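Local coordinates for protein glycosyl hydrolase, family 38 (Enterococcus faecalis, PDB 5KBP) that probably hydrolyses alpha-mannosides and is likely to bind carbohydrate and a metal ion, at residues A[57-62]-A[89-94]; A[18-23]-A[353-358]. One frame throughout, in Å; residues are numbered along the deposited sequence.

Contact 1 of 2, residues A[57-62]-A[89-94]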
# COMPACT_ATOMS: atom_id res chain seq x y z
N GLN A 57 -17.61 -14.20 -6.73
CA GLN A 57 -16.26 -14.06 -6.18
C GLN A 57 -16.28 -14.37 -4.69
O GLN A 57 -17.13 -13.86 -3.96
CB GLN A 57 -15.72 -12.65 -6.43
CG GLN A 57 -16.74 -11.55 -6.19
CD GLN A 57 -16.15 -10.17 -6.33
OE1 GLN A 57 -14.97 -9.95 -6.04
NE2 GLN A 57 -16.96 -9.22 -6.78
N THR A 58 -15.34 -15.21 -4.25
CA THR A 58 -15.26 -15.61 -2.85
C THR A 58 -14.53 -14.59 -1.98
O THR A 58 -14.63 -14.68 -0.75
CB THR A 58 -14.56 -16.96 -2.73
OG1 THR A 58 -13.22 -16.85 -3.23
CG2 THR A 58 -15.29 -18.03 -3.53
N ILE A 59 -13.80 -13.64 -2.57
CA ILE A 59 -13.06 -12.67 -1.77
C ILE A 59 -13.98 -11.76 -0.98
O ILE A 59 -13.54 -11.12 -0.02
CB ILE A 59 -12.11 -11.85 -2.67
CG1 ILE A 59 -10.99 -11.23 -1.84
CG2 ILE A 59 -12.88 -10.77 -3.41
CD1 ILE A 59 -10.04 -10.37 -2.64
N ILE A 60 -15.26 -11.68 -1.36
CA ILE A 60 -16.22 -10.88 -0.60
C ILE A 60 -16.36 -11.43 0.81
O ILE A 60 -16.47 -10.67 1.78
CB ILE A 60 -17.58 -10.83 -1.34
CG1 ILE A 60 -17.44 -10.09 -2.67
CG2 ILE A 60 -18.65 -10.19 -0.47
CD1 ILE A 60 -18.72 -10.01 -3.46
N LEU A 61 -16.35 -12.76 0.95
CA LEU A 61 -16.40 -13.36 2.28
C LEU A 61 -15.17 -12.98 3.10
O LEU A 61 -15.28 -12.66 4.29
CB LEU A 61 -16.50 -14.88 2.16
CG LEU A 61 -17.66 -15.44 1.33
CD1 LEU A 61 -17.46 -16.92 1.07
CD2 LEU A 61 -18.98 -15.21 2.05
N ASP A 62 -13.99 -13.00 2.47
CA ASP A 62 -12.76 -12.65 3.18
C ASP A 62 -12.75 -11.17 3.57
O ASP A 62 -12.38 -10.83 4.70
CB ASP A 62 -11.54 -12.98 2.32
CG ASP A 62 -11.42 -14.46 2.03
OD1 ASP A 62 -11.93 -15.27 2.83
OD2 ASP A 62 -10.82 -14.82 1.00
N PHE A 89 -15.26 -18.21 -8.54
CA PHE A 89 -13.99 -17.51 -8.70
C PHE A 89 -13.57 -16.88 -7.38
O PHE A 89 -14.34 -16.76 -6.43
CB PHE A 89 -14.09 -16.44 -9.79
CG PHE A 89 -14.36 -16.98 -11.16
CD1 PHE A 89 -14.12 -18.31 -11.46
CD2 PHE A 89 -14.85 -16.15 -12.16
CE1 PHE A 89 -14.37 -18.81 -12.73
CE2 PHE A 89 -15.10 -16.64 -13.43
CZ PHE A 89 -14.86 -17.97 -13.72
N TYR A 90 -12.30 -16.46 -7.33
CA TYR A 90 -11.81 -15.68 -6.20
C TYR A 90 -12.11 -14.20 -6.39
O TYR A 90 -12.59 -13.54 -5.47
CB TYR A 90 -10.31 -15.92 -6.02
CG TYR A 90 -9.66 -15.11 -4.92
CD1 TYR A 90 -9.90 -15.40 -3.59
CD2 TYR A 90 -8.79 -14.07 -5.23
CE1 TYR A 90 -9.30 -14.66 -2.58
CE2 TYR A 90 -8.19 -13.33 -4.23
CZ TYR A 90 -8.45 -13.62 -2.91
OH TYR A 90 -7.85 -12.89 -1.91
N ILE A 91 -11.84 -13.68 -7.58
CA ILE A 91 -12.18 -12.31 -7.96
C ILE A 91 -12.75 -12.33 -9.37
O ILE A 91 -12.63 -13.32 -10.10
CB ILE A 91 -10.97 -11.35 -7.87
CG1 ILE A 91 -9.74 -11.98 -8.52
CG2 ILE A 91 -10.69 -10.98 -6.42
CD1 ILE A 91 -9.55 -11.63 -9.98
N LEU A 92 -13.39 -11.23 -9.74
CA LEU A 92 -13.89 -11.03 -11.10
C LEU A 92 -12.83 -10.25 -11.87
O LEU A 92 -12.66 -9.05 -11.66
CB LEU A 92 -15.22 -10.29 -11.10
CG LEU A 92 -16.38 -10.95 -10.34
CD1 LEU A 92 -17.68 -10.22 -10.64
CD2 LEU A 92 -16.48 -12.43 -10.69
N GLN A 93 -12.13 -10.94 -12.77
CA GLN A 93 -10.94 -10.39 -13.40
C GLN A 93 -11.25 -9.81 -14.78
O GLN A 93 -12.35 -9.97 -15.32
CB GLN A 93 -9.86 -11.47 -13.54
CG GLN A 93 -10.07 -12.41 -14.73
CD GLN A 93 -11.13 -13.47 -14.47
OE1 GLN A 93 -11.91 -13.38 -13.53
NE2 GLN A 93 -11.15 -14.50 -15.32
N ASP A 94 -10.25 -9.13 -15.33
CA ASP A 94 -10.22 -8.84 -16.76
C ASP A 94 -9.53 -10.00 -17.46
O ASP A 94 -8.45 -10.43 -17.05
CB ASP A 94 -9.47 -7.53 -17.04
CG ASP A 94 -9.44 -7.19 -18.52
OD1 ASP A 94 -8.55 -7.71 -19.23
OD2 ASP A 94 -10.30 -6.41 -18.97
O HOH W 1 -8.57 -13.11 0.37

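Contact 2 of 2, residues A[18-23]-A[353-358]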
# COMPACT_ATOMS: atom_id res chain seq x y z
N ASP A 18 -17.76 -4.08 -7.67
CA ASP A 18 -16.40 -3.68 -8.01
C ASP A 18 -15.64 -3.36 -6.73
O ASP A 18 -16.01 -2.45 -5.98
CB ASP A 18 -16.42 -2.47 -8.95
CG ASP A 18 -17.21 -2.74 -10.21
OD1 ASP A 18 -16.67 -3.39 -11.13
OD2 ASP A 18 -18.37 -2.29 -10.30
N ARG A 19 -14.57 -4.13 -6.47
CA ARG A 19 -13.88 -4.03 -5.19
C ARG A 19 -13.30 -2.64 -4.97
O ARG A 19 -13.29 -2.13 -3.84
CB ARG A 19 -12.78 -5.10 -5.13
CG ARG A 19 -12.23 -5.36 -3.74
CD ARG A 19 -11.47 -6.67 -3.71
NE ARG A 19 -10.90 -6.95 -2.40
CZ ARG A 19 -9.67 -6.60 -2.02
NH1 ARG A 19 -8.88 -5.96 -2.87
NH2 ARG A 19 -9.23 -6.90 -0.81
N GLU A 20 -12.81 -2.01 -6.04
CA GLU A 20 -12.30 -0.64 -5.96
C GLU A 20 -12.47 0.00 -7.33
O GLU A 20 -12.14 -0.61 -8.35
CB GLU A 20 -10.83 -0.63 -5.53
CG GLU A 20 -9.99 -1.72 -6.16
CD GLU A 20 -8.62 -1.84 -5.52
OE1 GLU A 20 -7.75 -2.54 -6.08
OE2 GLU A 20 -8.41 -1.23 -4.45
N TRP A 21 -13.00 1.23 -7.34
CA TRP A 21 -13.28 1.91 -8.60
C TRP A 21 -13.18 3.43 -8.45
O TRP A 21 -12.08 3.97 -8.37
CB TRP A 21 -14.67 1.52 -9.12
CG TRP A 21 -14.92 1.93 -10.53
CD1 TRP A 21 -14.01 2.39 -11.44
CD2 TRP A 21 -16.19 1.93 -11.21
NE1 TRP A 21 -14.62 2.67 -12.63
CE2 TRP A 21 -15.96 2.39 -12.52
CE3 TRP A 21 -17.49 1.57 -10.84
CZ2 TRP A 21 -16.98 2.51 -13.46
CZ3 TRP A 21 -18.50 1.69 -11.77
CH2 TRP A 21 -18.24 2.16 -13.06
N TYR A 22 -14.32 4.11 -8.42
CA TYR A 22 -14.34 5.57 -8.37
C TYR A 22 -14.12 6.13 -6.97
O TYR A 22 -13.91 7.34 -6.83
CB TYR A 22 -15.65 6.11 -8.94
CG TYR A 22 -16.90 5.52 -8.32
CD1 TYR A 22 -17.47 4.36 -8.82
CD2 TYR A 22 -17.53 6.15 -7.25
CE1 TYR A 22 -18.62 3.82 -8.27
CE2 TYR A 22 -18.68 5.62 -6.69
CZ TYR A 22 -19.22 4.45 -7.20
OH TYR A 22 -20.36 3.92 -6.65
N LEU A 23 -14.17 5.29 -5.95
CA LEU A 23 -13.84 5.67 -4.59
C LEU A 23 -12.55 4.98 -4.15
O LEU A 23 -12.14 3.98 -4.74
CB LEU A 23 -14.97 5.29 -3.62
CG LEU A 23 -16.27 6.09 -3.69
CD1 LEU A 23 -17.31 5.49 -2.76
CD2 LEU A 23 -15.99 7.54 -3.34
N HIS A 353 -11.27 -6.25 -12.65
CA HIS A 353 -11.15 -5.57 -13.94
C HIS A 353 -10.93 -4.07 -13.78
O HIS A 353 -10.10 -3.48 -14.48
CB HIS A 353 -12.38 -5.85 -14.81
CG HIS A 353 -13.68 -5.43 -14.19
ND1 HIS A 353 -14.31 -6.17 -13.22
CD2 HIS A 353 -14.47 -4.36 -14.42
CE1 HIS A 353 -15.43 -5.57 -12.87
NE2 HIS A 353 -15.56 -4.47 -13.59
N ASP A 354 -11.63 -3.43 -12.84
CA ASP A 354 -11.41 -2.01 -12.62
C ASP A 354 -10.01 -1.71 -12.07
O ASP A 354 -9.52 -0.60 -12.24
CB ASP A 354 -12.47 -1.45 -11.67
CG ASP A 354 -13.83 -1.36 -12.33
OD1 ASP A 354 -13.90 -1.38 -13.57
OD2 ASP A 354 -14.84 -1.27 -11.60
N SER A 355 -9.37 -2.69 -11.43
CA SER A 355 -8.02 -2.48 -10.92
C SER A 355 -6.98 -2.57 -12.04
O SER A 355 -6.27 -1.60 -12.32
CB SER A 355 -7.71 -3.51 -9.83
OG SER A 355 -8.54 -3.32 -8.70
N ILE A 356 -6.90 -3.73 -12.70
CA ILE A 356 -5.82 -3.97 -13.65
C ILE A 356 -6.01 -3.16 -14.93
O ILE A 356 -5.03 -2.81 -15.60
CB ILE A 356 -5.70 -5.48 -13.94
CG1 ILE A 356 -4.46 -5.77 -14.78
CG2 ILE A 356 -6.96 -6.01 -14.61
CD1 ILE A 356 -3.15 -5.37 -14.12
N CYS A 357 -7.25 -2.83 -15.29
CA CYS A 357 -7.47 -2.01 -16.47
C CYS A 357 -6.98 -0.58 -16.28
O CYS A 357 -6.85 0.16 -17.27
CB CYS A 357 -8.95 -1.98 -16.85
SG CYS A 357 -9.58 -3.53 -17.53
N GLY A 358 -6.70 -0.17 -15.04
CA GLY A 358 -6.26 1.18 -14.79
C GLY A 358 -7.35 2.22 -14.93
O GLY A 358 -7.05 3.38 -15.25
O HOH W 2 -11.49 -3.29 -8.91

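Contact 1 of 2, residues A[57-62]-A[89-94]
Two backbone hydrogen bonds tie Thr58 and Ile59 to consecutive carbonyls of the facing loop. Thr58 N donates to Phe89 O at 2.9 Å, and Ile59 N donates to Tyr90 O at 3.1 Å. Amides at the beginning of helix 59-65 have no preceding turn of carbonyls to bind, and the loop supplies acceptors instead. Phe89 O also takes a CA-H...O contact from Gln57 CA (3.3 Å), where the backbones form a single beta bridge.

All this lies within the N-terminal domain of family 38 glycosyl hydrolases: the short helix meets the loop that runs from strand 84-85 to helix 100-117, whose Asn106 ND2 in turn binds Ile91 O.

Apolar contact centres on Tyr90. Its CG is anti to the backbone N (chi1 177°), and the ring beyond presents one face to Ile59. CB of Ile59 sits over that face, 4.2 Å from the centroid, in a CH-pi contact, while Ile59 CD1 reaches Tyr90 CZ at 3.6 Å. A beta-branched side chain suits this place, since its other branch, Ile59 CG2, meets Ile91 CG2 at 3.7 Å with the two side chains side by side.

Asp62 OD2 comes near Tyr90 CE1 at the ring edge and accepts a hydrogen bond from a water (2.9 Å). Gln57 extends beyond CG and crosses Leu92 at about a right angle; a long side chain suits the place because its amide end packs on Leu92 while NE2 is bound by Asp55 OD2 and Trp17 O.

Contact 2 of 2, residues A[18-23]-A[353-358]
Asp354 sets OD2 over one face of the Trp21 indole, offset toward the rim, with the carboxylate and ring planes only 24° apart; Asp354 OD2 is 3.4 Å from Trp21 CG. Tyr22 CD1 lies over the opposite face, also near the rim, and Trp21 CD2 falls in turn at the edge of the Tyr22 ring, in its plane. Arg482 of the second subunit packs on Trp21 as well.

The imidazole of His353 and the carboxylate of Asp18 are turned 71° apart, with His353 NE2 2.9 Å from Asp18 OD1. That same Asp18 OD1 stands 2.8 Å from Asp354 OD2, two acceptors close together. Asp18 and His353 probably correspond to metal ligands of family 38 relatives, with Asp354 beside them, although no metal is modelled here.

Farther along, Glu20 CG lies between the backbone N and the carbonyl carbon (chi1 41°), and the chain runs extended beyond it. Ser355 OG donates to the anti lone pair of Glu20 OE1 at 2.8 Å, and a water donates both to Ser355 OG and to Glu20 O. A small hydroxyl suits this spot because it gives one proton and accepts another. Arg371 forms a salt bridge with the same OE1.

Helix 353-356 thereby faces the loop between strand 7-13 and helix 25-45, joining the middle domain to the N-terminal one, and helix 362-393 packs on Glu20 and Ser355 through Met368.

In the fold
Contact 1 and contact 2 have centres about 13 Å apart and lie on the same side of the chain's centre. They touch directly: Leu92 O is 3.3 Å from His353 N, a probable hydrogen bond that ties the loop 89-94 to the start of helix 353-356. Asp94 CB packs against Ile356 CG2, and Ile59 CD1 lies 3.5 Å from Arg19 NE. Both segments of contact 1 come between those of contact 2 in the sequence. By comparison with relatives, Asp18 and His353 of contact 2 probably lie at the active site, with contact 1 beside it. Both contacts lie away from Phe253 and Tyr256, where calcium has been seen in this protein, though none is bound to this chain.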